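Local coordinates for outer membrane protein (Tpn50) (Borrelia burgdorferi, PDB 3OON) that probably binds peptidoglycan through this OmpA-like C-terminal domain, tying the outer membrane to the cell wall, at residues Ala3-Lys8 and Asn14-Ile19. Sequence-based numbering, arbitrary orientation. Where two conformers were deposited one is given.
Sequences AIEVEK and NLSFDI
Glu5 and Ser16 form a hydrogen-bonded antiparallel pair in the N-terminal β-hairpin of an OmpA-like domain. Glu5 N donates to Ser16 O at 2.8 Å, and Ser16 N returns a bond to Glu5 O that is nearly straight, 174° at the hydrogen. The second such pair, Glu7 with Asn14, is less even: Asn14 N reaches Glu7 O at 2.7 Å, but the bond is bent, 147° at the hydrogen. Between them lies the non-hydrogen-bonded pair Val6 and Leu15, where the CA-H of Val6 points at Asn14 O.

On the apolar face, Leu15 lies beside Val6, the two pointing the same way, with Leu15 CD2 3.7 Å from Val6 CG2. Ile4 turns CG2 anti to its backbone N, and this methyl meets Leu15 CB at 3.8 Å and comes obliquely to the Phe17 ring. Helix 33-45 covers Ile4 and Phe17 through Ile39. Phe17 also touches Val117 and Ile119 of strand 114-122, the next strand of the sheet. Beyond the outer strand, Ile4 and Val6 pair antiparallel with a strand of the second subunit, so the sheet continues across the dimer and Val6 packs on Val6 of that subunit.

The opposite face, with Glu5, Glu7, Asn14 and Ser16, is polar. Here a water donates to Glu5 O, which already accepts from Ser16 N, and accepts a hydrogen bond from Asn14 ND2 at 2.8 Å; Ser16 OG also bonds to it, at 3.2 Å. At the open end of the hairpin another water bridges Ala3, just ahead of the first strand, and Asp18 of the second: it accepts from Asp18 N at 3.1 Å and lies 2.8 Å from Ala3 O, to which it can donate.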
loop_
_atom_site.group_PDB
_atom_site.type_symbol
_atom_site.label_atom_id
_atom_site.label_comp_id
_atom_site.label_asym_id
_atom_site.label_seq_id
_atom_site.Cartn_x
_atom_site.Cartn_y
_atom_site.Cartn_z
ATOM N N ALA A 3 4.074 7.361 1.961
ATOM C CA ALA A 3 3.457 6.042 1.752
ATOM C C ALA A 3 1.944 6.036 1.523
ATOM O O ALA A 3 1.202 6.869 2.068
ATOM C CB ALA A 3 3.805 5.095 2.890
ATOM N N ILE A 4 1.502 5.100 0.693
ATOM C CA ILE A 4 0.094 4.775 0.571
ATOM C C ILE A 4 -0.145 3.665 1.582
ATOM O O ILE A 4 0.706 2.788 1.753
ATOM C CB ILE A 4 -0.225 4.279 -0.845
ATOM C CG1 ILE A 4 0.181 5.341 -1.863
ATOM C CG2 ILE A 4 -1.708 3.933 -0.995
ATOM C CD1 ILE A 4 0.442 4.780 -3.237
ATOM N N GLU A 5 -1.281 3.721 2.269
ATOM C CA GLU A 5 -1.699 2.644 3.168
ATOM C C GLU A 5 -2.723 1.794 2.451
ATOM O O GLU A 5 -3.744 2.305 2.002
ATOM C CB GLU A 5 -2.322 3.198 4.446
ATOM C CG GLU A 5 -1.364 3.983 5.308
ATOM C CD GLU A 5 -1.946 4.312 6.662
ATOM O OE1 GLU A 5 -1.469 3.727 7.658
ATOM O OE2 GLU A 5 -2.884 5.136 6.731
ATOM N N VAL A 6 -2.440 0.497 2.351
ATOM C CA VAL A 6 -3.277 -0.432 1.601
ATOM C C VAL A 6 -3.927 -1.441 2.537
ATOM O O VAL A 6 -3.245 -2.116 3.326
ATOM C CB VAL A 6 -2.469 -1.154 0.511
ATOM C CG1 VAL A 6 -3.345 -2.117 -0.282
ATOM C CG2 VAL A 6 -1.837 -0.122 -0.420
ATOM N N GLU A 7 -5.250 -1.533 2.441
ATOM C CA GLU A 7 -6.013 -2.446 3.286
ATOM C C GLU A 7 -7.234 -2.934 2.522
ATOM O O GLU A 7 -7.844 -2.181 1.759
ATOM C CB GLU A 7 -6.408 -1.781 4.616
ATOM C CG GLU A 7 -7.132 -2.726 5.562
ATOM C CD GLU A 7 -7.421 -2.140 6.934
ATOM O OE1 GLU A 7 -7.025 -0.990 7.224
ATOM O OE2 GLU A 7 -8.065 -2.853 7.723
ATOM N N LYS A 8 -7.569 -4.204 2.704
ATOM C CA LYS A 8 -8.729 -4.773 2.035
ATOM C C LYS A 8 -9.988 -4.499 2.851
ATOM O O LYS A 8 -9.952 -4.447 4.091
ATOM C CB LYS A 8 -8.530 -6.275 1.819
ATOM C CG LYS A 8 -9.569 -6.938 0.920
ATOM C CD LYS A 8 -8.950 -8.090 0.144
ATOM C CE LYS A 8 -10.022 -9.025 -0.405
ATOM N NZ LYS A 8 -9.460 -9.958 -1.410
ATOM N N ASN A 14 -8.637 -0.881 -0.507
ATOM C CA ASN A 14 -8.607 0.536 -0.141
ATOM C C ASN A 14 -7.178 1.098 -0.131
ATOM O O ASN A 14 -6.279 0.526 0.498
ATOM C CB ASN A 14 -9.242 0.720 1.246
ATOM C CG ASN A 14 -9.486 2.169 1.600
ATOM O OD1 ASN A 14 -10.527 2.752 1.253
ATOM N ND2 ASN A 14 -8.556 2.754 2.319
ATOM N N LEU A 15 -6.991 2.214 -0.829
ATOM C CA LEU A 15 -5.738 2.958 -0.831
ATOM C C LEU A 15 -5.989 4.259 -0.087
ATOM O O LEU A 15 -6.732 5.124 -0.560
ATOM C CB LEU A 15 -5.260 3.249 -2.264
ATOM C CG LEU A 15 -5.252 2.118 -3.302
ATOM C CD1 LEU A 15 -4.660 2.621 -4.634
ATOM C CD2 LEU A 15 -4.476 0.929 -2.784
ATOM N N SER A 16 -5.406 4.396 1.094
ATOM C CA SER A 16 -5.590 5.638 1.838
ATOM C C SER A 16 -4.271 6.392 1.926
ATOM O O SER A 16 -3.208 5.806 2.155
ATOM C CB SER A 16 -6.215 5.393 3.214
ATOM O OG SER A 16 -5.299 4.813 4.098
ATOM N N PHE A 17 -4.334 7.692 1.694
ATOM C CA PHE A 17 -3.139 8.505 1.623
ATOM C C PHE A 17 -3.524 9.952 1.873
ATOM O O PHE A 17 -4.704 10.269 2.034
ATOM C CB PHE A 17 -2.457 8.344 0.254
ATOM C CG PHE A 17 -3.374 8.564 -0.909
ATOM C CD1 PHE A 17 -3.441 9.797 -1.531
ATOM C CD2 PHE A 17 -4.187 7.531 -1.376
ATOM C CE1 PHE A 17 -4.319 10.008 -2.613
ATOM C CE2 PHE A 17 -5.059 7.728 -2.445
ATOM C CZ PHE A 17 -5.123 8.970 -3.066
ATOM N N ASP A 18 -2.546 10.843 1.918
ATOM C CA ASP A 18 -2.870 12.257 2.079
ATOM C C ASP A 18 -2.132 13.119 1.066
ATOM O O ASP A 18 -0.926 12.963 0.840
ATOM C CB ASP A 18 -2.638 12.742 3.511
ATOM C CG ASP A 18 -1.181 12.751 3.886
ATOM O OD1 ASP A 18 -0.375 12.209 3.112
ATOM O OD2 ASP A 18 -0.838 13.304 4.953
ATOM N N ILE A 19 -2.891 14.027 0.468
ATOM C CA ILE A 19 -2.436 14.855 -0.642
ATOM C C ILE A 19 -2.513 16.276 -0.157
ATOM O O ILE A 19 -3.552 16.697 0.364
ATOM C CB ILE A 19 -3.368 14.709 -1.880
ATOM C CG1 ILE A 19 -3.285 13.300 -2.485
ATOM C CG2 ILE A 19 -3.087 15.812 -2.934
ATOM C CD1 ILE A 19 -1.967 12.963 -3.207
HETATM O O HOH W 1 0.187 9.441 2.127
HETATM O O HOH W 2 -6.216 1.793 3.492
#